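PDB 2GLF: probable M18 family aminopeptidase 1 from Thermotoga maritima, which probably cleaves residues one at a time from the amino ends of peptides as a zinc-dependent metallopeptidase, with manganese ions bound in this crystal. Local coordinates for residues Phe76-Leu82 against Ile300-Gln304; Arg84-Val89 against Lys268-Ile273; Ala260-Asn265 against Tyr443-Glu448; Ala288-Leu294 against Phe406-Arg410; Thr357-Gly361 against Asp396-Thr402. All blocks are in the same frame, centred on the assembly; numbering follows the deposited sequence.

Interactions 1 to 4 are contacts within the main alpha/beta body of the chain, whereas interaction 5 joins two loops at the surface. Interaction 2 is the core of the set: two parallel strands of the central sheet, held by backbone bonds. Strand 270-275 connects it to interaction 1, where neighbouring strand 73-77 and the turn beyond it lean on helix 292-303. Interaction 4 uses the opposite end of that helix and relies on aromatic packing. Interaction 3 pairs two helices over the sheet and is apolar beneath, charged at its margin. In interaction 5, glycine-rich backbone and an ion pair replace hydrophobic packing, and both it and interaction 4 touch a third subunit.

Interaction 1 (Phe76-Leu82 against Ile300-Gln304); sequences FRVVDDL and ILKMQ
Ile-300 divides its branches between several partners on the 76-82 segment. Its CG1 arm stands anti to the carbonyl carbon and runs on extended (chi2 176°), which carries CD1 over one face of the Phe-76 ring. The resulting CH-pi contact places Ile-300 CD1 4.0 Å from the centroid of the Phe-76 ring, displaced toward the ring's CD1 side. The other branch, CG2 of Ile-300, is set anti to the backbone N and packs against CD1 of Leu-82, the two side chains crossing at about a right angle. Val-78 meets the same methyl tip to tip, its CG2 lying 3.9 Å from Ile-300 CG2. One residue on, Leu-301 brings CD2 to 3.6 Å from Leu-82 CB, and its side chain also touches helix 310-318. Gln-304, extended beyond CG, brings its amide group to the turn at Asp-80 to Leu-82 and slides past Val-78. The carboxylate of Asp-81 is already engaged there, since its OD2 accepts a bond from the N of Lys-83. The chemistry is therefore layered: fitted aliphatic branches and one ring face secure the end of strand 73-77 and the turn that follows it against helix 292-303, and polar groups gather around Asp-80 and Asp-81.

Interaction 2 (Arg84-Val89 against Lys268-Ile273); sequences RGLNLV and KSIGVI
The side chains of Asn-87, with its flat amide, and Lys-268 cross at about a right angle, Asn-87 OD1 lying 3.7 Å from Lys-268 NZ, while ND2 of the amide hydrogen-bonds to the O of Met-447 and to the terminal carboxylate of Leu-450. Backbone hydrogen bonds join the two strands: Asn-87 N donates to Ser-269 O at 2.9 Å. Gly-271 N donates in turn to Asn-87 O at 3.1 Å. Val-89 N then bonds to Gly-271 O at 3.2 Å, and a weak bond from Ile-273 N to Val-89 O follows. Leu-88 lays CD2 against Gly-271, where a side chain would probably have little room. On the sheet face shared by Asn-87 and Ile-270, Val-89 and Val-272 stand side by side, pointing the same way. Lys-268, fully extended with CG anti to its backbone N (chi1 172°), lies along the carbonyls of Arg-84 and Gly-85. An alanine here would remove the methylenes beside Gly-85 and would probably leave a gap where the two chains converge. Helices 248-263 and 433-449 cover the valine face. This is the parallel core of a mixed alpha/beta sheet, as in zinc exopeptidases, and strand 87-92 ends at His-92, a ligand of a bound manganese.

Interaction 3 (Ala260-Asn265 against Tyr443-Glu448); sequences ALLSAN and YRSLME
OE1 of Glu-448 is gripped from both segments: Asn-265 N donates to it at 2.8 Å, and NE of Arg-444 reaches the same Glu-448 OE1 at 3.3 Å in a weak bond that forms part of a salt bridge. The Asn-265 bond arrives on the anti side of the carboxylate, 17° from its plane. For the arginine, OE1 lies at the guanidinium edge, in plane, while the carbonyl O of Ser-263 sits over one face, 3.0 Å above it. Arg-444 attains this position with CG anti to the backbone N (chi1 174°) and the chain straight as far as NE; its NH1 also bonds to the OH of Tyr-440. A leucine in its place would probably leave Glu-448 without its charge partner and the Tyr-440 hydroxyl without the NH1 bond. Next to the charged group the helices meet through apolar side chains. Ala-260 CB packs 3.7 Å from Arg-444 N and also against Tyr-443 CB. Selenomethionine Met-447, bent at its last torsion, brings SE to 3.9 Å from Leu-261 N and turns CE toward Leu-261 CD1. Met-447 and Leu-261 both rest on Ile-270 and Val-272, so helices 248-263 and 433-449 pair over one face of the central sheet, as in layered alpha/beta folds.

Interaction 4 (Ala288-Leu294 against Phe406-Arg410); sequences AKARFYL and FFAER
Phe-407 and Tyr-293 form the aromatic centre of this contact, their rings meeting obliquely with centroids 4.8 Å apart and planes at 58°. Phe-407 CE2 stands over the middle of the tyrosine ring. Tyr-293 is sent across by a first torsion that sets CG anti to the backbone N (chi1 166°). Its OH lies 2.7 Å from a water, which in turn donates to Phe-407 O at 3.3 Å, so a solvent molecule ties the phenol to the other segment's backbone. Ala-288 touches both phenylalanine rings with its single methyl, CB being 3.4 Å from Phe-406 CD2 and 3.6 Å from Phe-407 CE1. The aliphatic part of Lys-289, poorly ordered, leans over one face of Phe-406. Arg-410 slides past Tyr-293 in the opposite direction, with NE at the tyrosine edge, and its CD packs 3.7 Å from Leu-294 CD2. Around this first shell, Phe-275 meets the Phe-407 ring with planes at about 65°. Arg-291, at the N-cap position of helix 292-303, forms salt bridges to Glu-310 and Asp-314 of a second subunit, tying this turn to the oligomer. The start of helix 292-303 and the short helix 404-408 thus lie together against the sheet: Tyr-293 rests on Leu-88 of strand 87-92 and on Leu-317 of helix 310-318, while Phe-407 reaches Val-90 and Val-414 of strand 414-421.

Interaction 5 (Thr357-Gly361 against Asp396-Thr402); sequences TGARG and DQGGGGT
A surface contact between two irregular loops, 357-361 with 396-402, lies beyond the C-terminal ends of the two parallel strands of a beta-alpha-beta crossover: the loops follow strands 351-354 and 387-389, neighbours in the central sheet joined through helix 370-382. At the outer end, Arg-360 and Asp-396 form a salt bridge, Arg-360 NH1 lying 3.0 Å from Asp-396 OD2. Their planes are only 16° apart, and the oxygen stands over a face of the guanidinium, so charge alone draws them together and no N-H is aimed at it. Bends at chi2 and chi3 fold the arginine back over the carboxylate. Asp-396 has stronger company across the subunit boundary: OD1 hydrogen-bonds to Tyr-118 OH, and OD2 pairs with Lys-124, both of a third subunit. In the middle the contact is made by backbone alone, and the CA of Gly-399 makes a CA-H...O contact with Gly-358 O at 3.3 Å. The inner end nears the metal centre: Thr-402, whose side chain lies about 6 Å from a bound manganese, bonds through OG1 to Asp-416. Beside it, Gly-401, at positive phi, donates a hydrogen bond from its N to Thr-357 O at 2.9 Å.

Interaction 1 (Phe76-Leu82 against Ile300-Gln304)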
# COMPACT_ATOMS: atom_id res chain seq x y z
N PHE A 76 -54.17 8.44 26.90
CA PHE A 76 -55.29 8.37 25.98
C PHE A 76 -56.40 9.33 26.36
O PHE A 76 -56.43 9.90 27.45
CB PHE A 76 -55.89 6.96 25.94
CG PHE A 76 -54.88 5.88 25.67
CD1 PHE A 76 -54.34 5.14 26.73
CD2 PHE A 76 -54.46 5.61 24.37
CE1 PHE A 76 -53.39 4.15 26.48
CE2 PHE A 76 -53.52 4.61 24.12
CZ PHE A 76 -52.98 3.89 25.17
N ARG A 77 -57.31 9.51 25.40
CA ARG A 77 -58.50 10.33 25.56
C ARG A 77 -59.55 9.50 24.84
O ARG A 77 -59.93 9.81 23.71
CB ARG A 77 -58.32 11.71 24.92
CG ARG A 77 -57.56 12.68 25.78
CD ARG A 77 -57.53 14.07 25.18
NE ARG A 77 -58.87 14.62 25.04
CZ ARG A 77 -59.15 15.79 24.44
NH1 ARG A 77 -58.17 16.52 23.93
NH2 ARG A 77 -60.40 16.21 24.35
N VAL A 78 -59.95 8.41 25.48
CA VAL A 78 -60.96 7.52 24.92
C VAL A 78 -62.23 8.35 24.85
O VAL A 78 -62.64 8.95 25.84
CB VAL A 78 -61.18 6.30 25.82
CG1 VAL A 78 -62.28 5.43 25.25
CG2 VAL A 78 -59.90 5.50 25.93
N VAL A 79 -62.84 8.37 23.67
CA VAL A 79 -64.03 9.17 23.46
C VAL A 79 -65.14 8.38 22.76
O VAL A 79 -66.24 8.89 22.55
CB VAL A 79 -63.65 10.43 22.64
CG1 VAL A 79 -64.88 11.19 22.22
CG2 VAL A 79 -62.75 11.32 23.48
N ASP A 80 -64.85 7.14 22.41
CA ASP A 80 -65.83 6.29 21.76
C ASP A 80 -65.44 4.83 21.97
O ASP A 80 -64.58 4.53 22.80
CB ASP A 80 -65.88 6.59 20.26
CG ASP A 80 -67.20 6.17 19.63
OD1 ASP A 80 -67.71 5.09 19.98
OD2 ASP A 80 -67.72 6.91 18.77
N ASP A 81 -66.06 3.93 21.23
CA ASP A 81 -65.76 2.52 21.33
C ASP A 81 -64.38 2.32 20.68
O ASP A 81 -64.18 2.70 19.52
CB ASP A 81 -66.84 1.73 20.58
CG ASP A 81 -66.59 0.24 20.59
OD1 ASP A 81 -67.37 -0.47 19.94
OD2 ASP A 81 -65.62 -0.22 21.23
N LEU A 82 -63.42 1.73 21.40
CA LEU A 82 -62.09 1.52 20.83
C LEU A 82 -62.13 0.75 19.53
O LEU A 82 -61.18 0.81 18.75
CB LEU A 82 -61.17 0.78 21.79
CG LEU A 82 -60.45 1.58 22.88
CD1 LEU A 82 -59.19 0.80 23.27
CD2 LEU A 82 -60.08 2.98 22.39
N ILE A 300 -58.12 -1.08 28.44
CA ILE A 300 -59.20 -0.19 28.04
C ILE A 300 -60.33 -0.98 27.39
O ILE A 300 -61.51 -0.67 27.60
CB ILE A 300 -58.67 0.89 27.06
CG1 ILE A 300 -57.72 1.84 27.80
CG2 ILE A 300 -59.85 1.67 26.43
CD1 ILE A 300 -57.08 2.88 26.92
N LEU A 301 -59.98 -2.00 26.62
CA LEU A 301 -60.99 -2.83 25.95
C LEU A 301 -61.85 -3.60 26.95
O LEU A 301 -63.08 -3.65 26.82
CB LEU A 301 -60.32 -3.80 24.97
CG LEU A 301 -59.87 -3.18 23.65
CD1 LEU A 301 -59.18 -4.24 22.80
CD2 LEU A 301 -61.08 -2.61 22.91
N LYS A 302 -61.20 -4.20 27.96
CA LYS A 302 -61.92 -4.96 28.97
C LYS A 302 -62.88 -4.03 29.68
O LYS A 302 -64.02 -4.39 29.97
CB LYS A 302 -60.96 -5.57 29.99
CG LYS A 302 -60.00 -6.56 29.39
CD LYS A 302 -60.73 -7.73 28.75
CE LYS A 302 -61.43 -8.58 29.79
NZ LYS A 302 -62.08 -9.77 29.17
N MSE A 303 -62.40 -2.82 29.96
CA MSE A 303 -63.21 -1.82 30.63
C MSE A 303 -64.44 -1.45 29.81
O MSE A 303 -65.45 -1.00 30.35
CB MSE A 303 -62.38 -0.57 30.91
CG MSE A 303 -61.21 -0.84 31.83
SE MSE A 303 -60.24 0.76 32.29
CE MSE A 303 -60.94 1.07 34.08
N GLN A 304 -64.37 -1.65 28.49
CA GLN A 304 -65.49 -1.37 27.62
C GLN A 304 -66.28 -2.65 27.38
O GLN A 304 -67.12 -2.72 26.49
CB GLN A 304 -65.01 -0.79 26.30
CG GLN A 304 -64.46 0.62 26.43
CD GLN A 304 -64.15 1.27 25.10
OE1 GLN A 304 -63.76 2.43 25.05
NE2 GLN A 304 -64.31 0.51 24.02

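Interaction 2 (Arg84-Val89 against Lys268-Ile273)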
# COMPACT_ATOMS: atom_id res chain seq x y z
N ARG A 84 -63.59 1.44 17.05
CA ARG A 84 -63.56 2.39 15.95
C ARG A 84 -62.12 2.83 15.69
O ARG A 84 -61.86 3.63 14.79
CB ARG A 84 -64.43 3.60 16.27
CG ARG A 84 -65.82 3.24 16.71
CD ARG A 84 -66.72 4.45 16.73
NE ARG A 84 -66.95 4.98 15.39
CZ ARG A 84 -67.46 4.28 14.39
NH1 ARG A 84 -67.81 3.01 14.57
NH2 ARG A 84 -67.65 4.86 13.21
N GLY A 85 -61.19 2.30 16.49
CA GLY A 85 -59.79 2.64 16.36
C GLY A 85 -59.50 3.99 16.97
O GLY A 85 -60.41 4.67 17.46
N LEU A 86 -58.24 4.40 16.98
CA LEU A 86 -57.89 5.70 17.53
C LEU A 86 -56.76 6.34 16.75
O LEU A 86 -56.10 5.69 15.94
CB LEU A 86 -57.52 5.59 19.02
CG LEU A 86 -56.56 4.55 19.60
CD1 LEU A 86 -56.52 4.72 21.13
CD2 LEU A 86 -57.01 3.14 19.25
N ASN A 87 -56.58 7.64 16.97
CA ASN A 87 -55.52 8.39 16.30
C ASN A 87 -54.38 8.58 17.28
O ASN A 87 -54.44 9.44 18.17
CB ASN A 87 -56.04 9.74 15.82
CG ASN A 87 -56.79 9.65 14.51
OD1 ASN A 87 -57.03 8.55 13.99
ND2 ASN A 87 -57.17 10.80 13.96
N LEU A 88 -53.34 7.77 17.13
CA LEU A 88 -52.19 7.84 18.01
C LEU A 88 -50.98 8.44 17.32
O LEU A 88 -50.71 8.17 16.16
CB LEU A 88 -51.79 6.45 18.49
CG LEU A 88 -52.76 5.63 19.30
CD1 LEU A 88 -52.12 4.27 19.57
CD2 LEU A 88 -53.10 6.35 20.60
N VAL A 89 -50.25 9.26 18.06
CA VAL A 89 -49.02 9.83 17.56
C VAL A 89 -48.03 9.29 18.61
O VAL A 89 -48.28 9.41 19.81
CB VAL A 89 -49.08 11.38 17.56
CG1 VAL A 89 -49.51 11.87 18.92
CG2 VAL A 89 -47.73 11.95 17.19
N LYS A 268 -62.79 10.98 17.33
CA LYS A 268 -62.48 9.56 17.47
C LYS A 268 -61.46 9.49 18.61
O LYS A 268 -60.69 10.43 18.79
CB LYS A 268 -61.88 9.09 16.14
CG LYS A 268 -61.30 7.69 16.10
CD LYS A 268 -60.64 7.46 14.74
CE LYS A 268 -60.14 6.04 14.59
NZ LYS A 268 -59.47 5.81 13.28
N SER A 269 -61.45 8.42 19.38
CA SER A 269 -60.48 8.33 20.47
C SER A 269 -59.09 8.68 19.96
O SER A 269 -58.73 8.34 18.83
CB SER A 269 -60.44 6.90 21.05
OG SER A 269 -61.60 6.60 21.81
N ILE A 270 -58.31 9.37 20.78
CA ILE A 270 -56.95 9.73 20.40
C ILE A 270 -55.99 9.42 21.54
O ILE A 270 -56.42 9.07 22.64
CB ILE A 270 -56.82 11.22 20.07
CG1 ILE A 270 -57.11 12.06 21.33
CG2 ILE A 270 -57.76 11.58 18.94
CD1 ILE A 270 -56.77 13.53 21.20
N GLY A 271 -54.70 9.54 21.29
CA GLY A 271 -53.73 9.25 22.33
C GLY A 271 -52.30 9.41 21.89
O GLY A 271 -52.01 9.51 20.69
N VAL A 272 -51.39 9.44 22.86
CA VAL A 272 -49.96 9.58 22.60
C VAL A 272 -49.17 8.62 23.48
O VAL A 272 -49.42 8.53 24.68
CB VAL A 272 -49.46 11.01 22.89
CG1 VAL A 272 -48.00 11.11 22.54
CG2 VAL A 272 -50.25 12.04 22.09
N ILE A 273 -48.23 7.90 22.90
CA ILE A 273 -47.41 6.97 23.66
C ILE A 273 -45.94 7.40 23.59
O ILE A 273 -45.43 7.75 22.53
CB ILE A 273 -47.56 5.55 23.14
CG1 ILE A 273 -49.04 5.19 23.12
CG2 ILE A 273 -46.83 4.57 24.04
CD1 ILE A 273 -49.33 3.95 22.34

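Interaction 3 (Ala260-Asn265 against Tyr443-Glu448)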
# COMPACT_ATOMS: atom_id res chain seq x y z
N ALA A 260 -50.65 18.75 21.56
CA ALA A 260 -51.73 18.49 20.61
C ALA A 260 -52.80 17.67 21.32
O ALA A 260 -53.99 18.00 21.28
CB ALA A 260 -51.21 17.74 19.40
N LEU A 261 -52.38 16.60 21.98
CA LEU A 261 -53.29 15.72 22.71
C LEU A 261 -54.17 16.52 23.63
O LEU A 261 -55.38 16.32 23.68
CB LEU A 261 -52.51 14.69 23.55
CG LEU A 261 -53.37 13.79 24.44
CD1 LEU A 261 -54.19 12.87 23.55
CD2 LEU A 261 -52.52 12.96 25.38
N LEU A 262 -53.55 17.44 24.37
CA LEU A 262 -54.26 18.27 25.33
C LEU A 262 -55.24 19.30 24.77
O LEU A 262 -56.21 19.65 25.44
CB LEU A 262 -53.26 18.99 26.24
CG LEU A 262 -52.31 18.11 27.05
CD1 LEU A 262 -51.54 18.97 28.03
CD2 LEU A 262 -53.08 17.03 27.78
N SER A 263 -55.01 19.79 23.55
CA SER A 263 -55.89 20.81 23.00
C SER A 263 -56.71 20.37 21.81
O SER A 263 -57.37 21.19 21.16
CB SER A 263 -55.07 22.05 22.63
OG SER A 263 -54.21 21.77 21.56
N ALA A 264 -56.70 19.09 21.51
CA ALA A 264 -57.46 18.62 20.37
C ALA A 264 -58.94 18.45 20.71
O ALA A 264 -59.32 18.27 21.87
CB ALA A 264 -56.88 17.30 19.87
N ASN A 265 -59.78 18.54 19.68
CA ASN A 265 -61.22 18.33 19.81
C ASN A 265 -61.42 17.05 19.01
O ASN A 265 -61.71 17.07 17.82
CB ASN A 265 -61.98 19.49 19.17
CG ASN A 265 -61.66 20.81 19.84
OD1 ASN A 265 -61.87 20.97 21.04
ND2 ASN A 265 -61.15 21.76 19.07
N TYR A 443 -49.91 17.65 14.09
CA TYR A 443 -50.30 16.58 15.01
C TYR A 443 -51.72 16.71 15.55
O TYR A 443 -52.43 15.72 15.69
CB TYR A 443 -49.33 16.52 16.19
CG TYR A 443 -47.98 15.93 15.87
CD1 TYR A 443 -46.97 15.93 16.82
CD2 TYR A 443 -47.72 15.37 14.61
CE1 TYR A 443 -45.72 15.38 16.54
CE2 TYR A 443 -46.47 14.82 14.32
CZ TYR A 443 -45.48 14.83 15.29
OH TYR A 443 -44.24 14.29 15.02
N ARG A 444 -52.12 17.94 15.86
CA ARG A 444 -53.45 18.21 16.41
C ARG A 444 -54.54 17.99 15.39
O ARG A 444 -55.54 17.32 15.66
CB ARG A 444 -53.53 19.64 16.93
CG ARG A 444 -54.91 20.05 17.39
CD ARG A 444 -54.93 21.48 17.90
NE ARG A 444 -56.30 21.93 18.15
CZ ARG A 444 -56.61 23.10 18.70
NH1 ARG A 444 -55.66 23.95 19.06
NH2 ARG A 444 -57.89 23.42 18.90
N SER A 445 -54.35 18.56 14.20
CA SER A 445 -55.33 18.42 13.15
C SER A 445 -55.35 17.01 12.56
O SER A 445 -56.29 16.65 11.86
CB SER A 445 -55.08 19.47 12.06
OG SER A 445 -53.73 19.43 11.63
N LEU A 446 -54.32 16.22 12.83
CA LEU A 446 -54.29 14.86 12.32
C LEU A 446 -55.04 13.94 13.27
O LEU A 446 -55.63 12.94 12.84
CB LEU A 446 -52.85 14.37 12.15
CG LEU A 446 -52.17 14.72 10.83
CD1 LEU A 446 -50.73 14.25 10.88
CD2 LEU A 446 -52.91 14.06 9.67
N MSE A 447 -55.01 14.26 14.56
CA MSE A 447 -55.71 13.46 15.55
C MSE A 447 -57.20 13.75 15.41
O MSE A 447 -58.05 12.88 15.59
CB MSE A 447 -55.27 13.83 16.96
CG MSE A 447 -53.80 13.67 17.22
SE MSE A 447 -53.31 14.35 18.97
CE MSE A 447 -52.64 12.72 19.76
N GLU A 448 -57.49 15.01 15.07
CA GLU A 448 -58.86 15.48 14.90
C GLU A 448 -59.56 15.05 13.62
O GLU A 448 -60.75 14.71 13.65
CB GLU A 448 -58.90 17.02 14.95
CG GLU A 448 -58.73 17.63 16.34
CD GLU A 448 -58.68 19.16 16.30
OE1 GLU A 448 -58.73 19.79 17.38
OE2 GLU A 448 -58.58 19.73 15.18

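Interaction 4 (Ala288-Leu294 against Phe406-Arg410)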
# COMPACT_ATOMS: atom_id res chain seq x y z
N ALA A 288 -41.10 0.54 21.96
CA ALA A 288 -42.10 -0.05 21.08
C ALA A 288 -41.80 -1.54 21.08
O ALA A 288 -40.67 -1.93 21.35
CB ALA A 288 -41.96 0.52 19.68
N LYS A 289 -42.79 -2.39 20.81
CA LYS A 289 -42.50 -3.81 20.82
C LYS A 289 -42.08 -4.21 22.24
O LYS A 289 -40.95 -4.63 22.47
CB LYS A 289 -41.36 -4.09 19.83
CG LYS A 289 -40.75 -5.47 19.90
CD LYS A 289 -39.24 -5.38 20.05
CE LYS A 289 -38.60 -4.64 18.89
NZ LYS A 289 -37.11 -4.70 18.97
N ALA A 290 -43.00 -4.05 23.19
CA ALA A 290 -42.73 -4.39 24.58
C ALA A 290 -43.99 -4.80 25.34
O ALA A 290 -44.01 -4.80 26.57
CB ALA A 290 -42.07 -3.22 25.29
N ARG A 291 -45.04 -5.13 24.60
CA ARG A 291 -46.31 -5.55 25.19
C ARG A 291 -47.07 -4.42 25.87
O ARG A 291 -48.29 -4.33 25.73
CB ARG A 291 -46.07 -6.69 26.19
CG ARG A 291 -47.35 -7.44 26.55
CD ARG A 291 -47.07 -8.65 27.43
NE ARG A 291 -48.27 -9.45 27.66
CZ ARG A 291 -48.83 -10.26 26.76
NH1 ARG A 291 -48.29 -10.39 25.56
NH2 ARG A 291 -49.93 -10.92 27.06
N PHE A 292 -46.35 -3.58 26.60
CA PHE A 292 -46.94 -2.44 27.29
C PHE A 292 -48.04 -1.72 26.49
O PHE A 292 -49.12 -1.39 27.01
CB PHE A 292 -45.84 -1.44 27.64
CG PHE A 292 -46.34 -0.10 28.08
CD1 PHE A 292 -47.15 0.02 29.21
CD2 PHE A 292 -45.98 1.05 27.39
CE1 PHE A 292 -47.59 1.27 29.63
CE2 PHE A 292 -46.42 2.30 27.80
CZ PHE A 292 -47.23 2.41 28.93
N TYR A 293 -47.74 -1.47 25.22
CA TYR A 293 -48.65 -0.80 24.30
C TYR A 293 -49.98 -1.53 24.13
O TYR A 293 -51.04 -0.92 24.21
CB TYR A 293 -47.95 -0.64 22.96
CG TYR A 293 -48.84 -0.26 21.80
CD1 TYR A 293 -49.72 0.81 21.89
CD2 TYR A 293 -48.75 -0.94 20.59
CE1 TYR A 293 -50.50 1.20 20.80
CE2 TYR A 293 -49.51 -0.56 19.50
CZ TYR A 293 -50.38 0.51 19.60
OH TYR A 293 -51.10 0.91 18.50
N LEU A 294 -49.93 -2.83 23.90
CA LEU A 294 -51.16 -3.59 23.73
C LEU A 294 -51.80 -3.88 25.08
O LEU A 294 -53.01 -4.01 25.19
CB LEU A 294 -50.87 -4.89 22.98
CG LEU A 294 -50.40 -4.65 21.55
CD1 LEU A 294 -50.43 -5.96 20.80
CD2 LEU A 294 -51.30 -3.61 20.85
N PHE A 406 -42.65 -1.08 14.07
CA PHE A 406 -43.24 -1.88 15.13
C PHE A 406 -44.75 -1.78 15.23
O PHE A 406 -45.43 -2.76 15.55
CB PHE A 406 -42.62 -1.51 16.48
CG PHE A 406 -41.13 -1.63 16.50
CD1 PHE A 406 -40.52 -2.81 16.06
CD2 PHE A 406 -40.34 -0.57 16.94
CE1 PHE A 406 -39.13 -2.93 16.06
CE2 PHE A 406 -38.94 -0.69 16.94
CZ PHE A 406 -38.34 -1.87 16.50
N PHE A 407 -45.28 -0.59 14.96
CA PHE A 407 -46.72 -0.40 15.04
C PHE A 407 -47.41 -0.93 13.79
O PHE A 407 -48.50 -1.50 13.86
CB PHE A 407 -47.04 1.07 15.28
CG PHE A 407 -46.57 1.56 16.61
CD1 PHE A 407 -45.23 1.85 16.82
CD2 PHE A 407 -47.46 1.63 17.68
CE1 PHE A 407 -44.77 2.21 18.08
CE2 PHE A 407 -47.00 1.99 18.96
CZ PHE A 407 -45.66 2.27 19.15
N ALA A 408 -46.76 -0.76 12.64
CA ALA A 408 -47.31 -1.25 11.38
C ALA A 408 -47.27 -2.78 11.48
O ALA A 408 -48.01 -3.48 10.81
CB ALA A 408 -46.46 -0.78 10.22
N GLU A 409 -46.38 -3.25 12.35
CA GLU A 409 -46.18 -4.67 12.61
C GLU A 409 -47.41 -5.21 13.34
O GLU A 409 -47.72 -6.40 13.28
CB GLU A 409 -44.94 -4.87 13.49
CG GLU A 409 -44.00 -5.97 13.04
CD GLU A 409 -42.74 -6.06 13.90
OE1 GLU A 409 -42.85 -6.47 15.08
OE2 GLU A 409 -41.65 -5.70 13.41
N ARG A 410 -48.11 -4.31 14.03
CA ARG A 410 -49.30 -4.69 14.78
C ARG A 410 -50.61 -4.55 14.01
O ARG A 410 -51.69 -4.57 14.61
CB ARG A 410 -49.39 -3.89 16.08
CG ARG A 410 -48.20 -4.08 16.99
CD ARG A 410 -48.52 -3.59 18.38
NE ARG A 410 -47.36 -3.00 19.03
CZ ARG A 410 -46.23 -3.65 19.29
NH1 ARG A 410 -46.11 -4.93 18.96
NH2 ARG A 410 -45.23 -3.01 19.86
O HOH W 1 -50.58 -0.37 16.13

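Interaction 5 (Thr357-Gly361 against Asp396-Thr402)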
# COMPACT_ATOMS: atom_id res chain seq x y z
N THR A 357 -37.54 5.32 5.66
CA THR A 357 -36.20 5.56 6.19
C THR A 357 -35.48 4.25 6.45
O THR A 357 -35.50 3.73 7.57
CB THR A 357 -36.25 6.31 7.53
OG1 THR A 357 -37.10 5.61 8.44
CG2 THR A 357 -36.76 7.72 7.35
N GLY A 358 -34.82 3.71 5.43
CA GLY A 358 -34.11 2.45 5.62
C GLY A 358 -32.63 2.58 5.31
O GLY A 358 -31.99 3.56 5.68
N ALA A 359 -32.08 1.57 4.65
CA ALA A 359 -30.67 1.57 4.28
C ALA A 359 -30.53 1.24 2.79
O ALA A 359 -31.22 1.81 1.96
CB ALA A 359 -29.90 0.57 5.12
N ARG A 360 -29.65 0.30 2.47
CA ARG A 360 -29.43 -0.09 1.09
C ARG A 360 -30.73 -0.40 0.31
O ARG A 360 -31.00 -1.55 -0.04
CB ARG A 360 -28.50 -1.30 1.06
CG ARG A 360 -27.14 -1.05 1.69
CD ARG A 360 -26.26 -0.24 0.77
NE ARG A 360 -26.01 -0.97 -0.48
CZ ARG A 360 -25.27 -0.51 -1.47
NH1 ARG A 360 -24.69 0.68 -1.38
NH2 ARG A 360 -25.10 -1.24 -2.57
N GLY A 361 -31.53 0.63 0.03
CA GLY A 361 -32.75 0.39 -0.71
C GLY A 361 -33.96 -0.05 0.10
O GLY A 361 -34.55 -1.09 -0.18
N ASP A 396 -27.78 5.72 -0.99
CA ASP A 396 -27.01 4.85 -0.09
C ASP A 396 -26.14 5.56 0.95
O ASP A 396 -25.19 4.99 1.47
CB ASP A 396 -26.17 3.86 -0.90
CG ASP A 396 -27.01 2.72 -1.46
OD1 ASP A 396 -27.81 2.16 -0.69
OD2 ASP A 396 -26.85 2.39 -2.65
N GLN A 397 -26.50 6.80 1.26
CA GLN A 397 -25.78 7.62 2.23
C GLN A 397 -25.72 7.05 3.64
O GLN A 397 -24.64 7.01 4.26
CB GLN A 397 -26.38 9.02 2.28
CG GLN A 397 -25.66 9.99 1.39
CD GLN A 397 -24.28 10.32 1.91
OE1 GLN A 397 -23.50 10.98 1.24
NE2 GLN A 397 -23.98 9.86 3.11
N GLY A 398 -26.86 6.64 4.17
CA GLY A 398 -26.88 6.11 5.52
C GLY A 398 -28.19 5.47 5.91
O GLY A 398 -29.12 5.39 5.11
N GLY A 399 -28.27 5.04 7.16
CA GLY A 399 -29.48 4.40 7.64
C GLY A 399 -30.28 5.24 8.62
O GLY A 399 -29.82 6.28 9.09
N GLY A 400 -31.49 4.78 8.91
CA GLY A 400 -32.35 5.48 9.84
C GLY A 400 -33.14 4.50 10.67
O GLY A 400 -32.69 4.06 11.73
N GLY A 401 -34.33 4.16 10.20
CA GLY A 401 -35.18 3.23 10.93
C GLY A 401 -35.76 3.85 12.19
O GLY A 401 -35.02 4.19 13.11
N THR A 402 -37.08 4.00 12.22
CA THR A 402 -37.76 4.56 13.38
C THR A 402 -38.66 3.49 13.98
O THR A 402 -38.68 2.36 13.49
CB THR A 402 -38.63 5.77 13.01
OG1 THR A 402 -39.58 5.37 12.02
CG2 THR A 402 -37.77 6.89 12.45